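Local atomic coordinates of OmpA family protein (Escherichia coli, PDB entry 5M38), a protein that probably binds peptidoglycan through its OmpA-like domain, as the TagL component of the type VI secretion system of enteroaggregative Escherichia coli. Residues A[5-8]-A[9-13]. Numbering follows the deposited sequence.
Sequences RLNS and LALFD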
ATOM      1  N   ARG A   5      -2.519   7.528  -4.655  1.00 68.38           N
ATOM      2  CA  ARG A   5      -2.793   6.342  -5.461  1.00 66.81           C
ATOM      3  C   ARG A   5      -3.198   5.212  -4.492  1.00 67.04           C
ATOM      4  O   ARG A   5      -2.468   4.905  -3.566  1.00 65.66           O
ATOM      5  CB  ARG A   5      -1.584   5.958  -6.347  1.00 64.95           C
ATOM      6  CG  ARG A   5      -1.822   4.697  -7.160  1.00 64.91           C
ATOM      7  N   LEU A   6      -4.390   4.663  -4.673  1.00 64.21           N
ATOM      8  CA  LEU A   6      -4.956   3.590  -3.861  1.00 63.66           C
ATOM      9  C   LEU A   6      -4.771   2.282  -4.656  1.00 63.77           C
ATOM     10  O   LEU A   6      -5.251   2.191  -5.769  1.00 63.16           O
ATOM     11  CB  LEU A   6      -6.466   3.871  -3.661  1.00 64.99           C
ATOM     12  CG  LEU A   6      -7.049   3.880  -2.233  1.00 71.78           C
ATOM     13  CD1 LEU A   6      -7.369   5.302  -1.765  1.00 71.64           C
ATOM     14  CD2 LEU A   6      -8.352   3.008  -2.162  1.00 78.93           C
ATOM     15  N   ASN A   7      -3.993   1.329  -4.130  1.00 58.86           N
ATOM     16  CA  ASN A   7      -3.777  -0.004  -4.710  1.00 57.70           C
ATOM     17  C   ASN A   7      -4.541  -0.991  -3.838  1.00 64.59           C
ATOM     18  O   ASN A   7      -4.241  -1.107  -2.646  1.00 65.52           O
ATOM     19  CB  ASN A   7      -2.304  -0.421  -4.682  1.00 53.40           C
ATOM     20  CG  ASN A   7      -1.351   0.254  -5.631  1.00 82.79           C
ATOM     21  OD1 ASN A   7      -0.445   0.948  -5.189  1.00 83.97           O
ATOM     22  ND2 ASN A   7      -1.401  -0.072  -6.904  1.00 74.17           N
ATOM     23  N   SER A   8      -5.511  -1.723  -4.419  1.00 63.12           N
ATOM     24  CA  SER A   8      -6.294  -2.725  -3.691  1.00 63.58           C
ATOM     25  C   SER A   8      -5.417  -3.934  -3.384  1.00 69.43           C
ATOM     26  O   SER A   8      -4.407  -4.128  -4.054  1.00 70.06           O
ATOM     27  CB  SER A   8      -7.518  -3.149  -4.500  1.00 67.33           C
ATOM     28  OG  SER A   8      -8.385  -3.988  -3.746  1.00 79.56           O
ATOM     29  N   LEU A   9      -5.793  -4.756  -2.396  1.00 67.09           N
ATOM     30  CA  LEU A   9      -5.010  -5.945  -2.072  1.00 67.92           C
ATOM     31  C   LEU A   9      -5.388  -7.135  -3.019  1.00 75.64           C
ATOM     32  O   LEU A   9      -6.221  -7.992  -2.743  1.00 75.88           O
ATOM     33  CB  LEU A   9      -5.108  -6.225  -0.569  1.00 68.24           C
ATOM     34  CG  LEU A   9      -4.151  -5.424   0.358  1.00 72.04           C
ATOM     35  CD1 LEU A   9      -3.641  -4.179  -0.250  1.00 71.37           C
ATOM     36  CD2 LEU A   9      -4.764  -5.114   1.710  1.00 77.05           C
ATOM     37  N   ALA A  10      -4.873  -6.993  -4.248  1.00 74.94           N
ATOM     38  CA  ALA A  10      -4.856  -7.804  -5.478  1.00 72.67           C
ATOM     39  C   ALA A  10      -3.371  -7.606  -5.922  1.00 72.10           C
ATOM     40  O   ALA A  10      -3.035  -7.414  -7.099  1.00 70.29           O
ATOM     41  CB  ALA A  10      -5.764  -7.163  -6.496  1.00 73.69           C
ATOM     42  N   LEU A  11      -2.514  -7.512  -4.884  1.00 65.03           N
ATOM     43  CA  LEU A  11      -1.078  -7.364  -4.911  1.00 62.13           C
ATOM     44  C   LEU A  11      -0.544  -8.537  -4.123  1.00 61.14           C
ATOM     45  O   LEU A  11       0.589  -8.941  -4.329  1.00 59.80           O
ATOM     46  CB  LEU A  11      -0.655  -6.076  -4.178  1.00 61.32           C
ATOM     47  CG  LEU A  11      -1.056  -4.720  -4.716  1.00 64.97           C
ATOM     48  CD1 LEU A  11      -0.795  -3.656  -3.648  1.00 64.76           C
ATOM     49  CD2 LEU A  11      -0.290  -4.384  -5.997  1.00 65.57           C
ATOM     50  N   PHE A  12      -1.368  -9.076  -3.209  1.00 56.58           N
ATOM     51  CA  PHE A  12      -1.004 -10.147  -2.283  1.00 55.31           C
ATOM     52  C   PHE A  12      -2.088 -11.181  -2.214  1.00 62.35           C
ATOM     53  O   PHE A  12      -3.250 -10.871  -2.481  1.00 63.22           O
ATOM     54  CB  PHE A  12      -0.843  -9.561  -0.854  1.00 54.82           C
ATOM     55  CG  PHE A  12       0.014  -8.325  -0.755  1.00 54.27           C
ATOM     56  CD1 PHE A  12      -0.560  -7.056  -0.756  1.00 56.89           C
ATOM     57  CD2 PHE A  12       1.401  -8.423  -0.680  1.00 55.20           C
ATOM     58  CE1 PHE A  12       0.244  -5.905  -0.678  1.00 57.44           C
ATOM     59  CE2 PHE A  12       2.200  -7.271  -0.597  1.00 57.79           C
ATOM     60  CZ  PHE A  12       1.617  -6.024  -0.605  1.00 55.80           C
ATOM     61  N   ASP A  13      -1.728 -12.402  -1.813  1.00 59.66           N
ATOM     62  CA  ASP A  13      -2.709 -13.460  -1.572  1.00 60.45           C
ATOM     63  C   ASP A  13      -3.100 -13.337  -0.081  1.00 65.00           C
ATOM     64  O   ASP A  13      -2.302 -12.820   0.705  1.00 65.00           O
ATOM     65  CB  ASP A  13      -2.121 -14.857  -1.877  1.00 63.01           C
ATOM     66  CG  ASP A  13      -1.869 -15.167  -3.348  1.00 76.17           C
ATOM     67  OD1 ASP A  13      -2.859 -15.207  -4.137  1.00 74.41           O
ATOM     68  OD2 ASP A  13      -0.710 -15.486  -3.692  1.00 88.64           O
TER
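Leu-11 curls back over the carbonyl of Ser-8, across the bend by which the chain leaves strand 4-8. Its CG sits 3.5 Å from Ser-8 O, and CD1 carries on to 3.7 Å from Asn-7 CB. The touch is thus methyl against methylene, made at the base of the Asn-7 side chain rather than at its amide; both residues are buried.

The bend is an inverse gamma turn centred on Leu-9. The bond that goes with it is weak: Ala-10 N lies 2.9 Å from Ser-8 O, and its N-H meets the oxygen at 146°, well short of straight. Leu-9 sets out away from the strand, but both CB and CD1 stay beside the carbonyl carbon of Ser-8. Its chi1 of -83° brings CG next to the backbone N, and chi2 of 21° then turns CD1 back to 3.6 Å from Ser-8 C.

In this OmpA-family domain the bend is the exit from an outermost strand of the four-stranded mixed sheet into the loop that leads to helix 24-36. Asn-7 shares backbone hydrogen bonding with Val-109 of the antiparallel strand 108-112. Leu-9 leans on Val-109 and on Arg-64 of helix 54-74, while Leu-11 packs on Leu-27 and Asn-7 on Trp-26, both of helix 24-36. The strand end and the loop just after it thus lie between the sheet edge and these two helices.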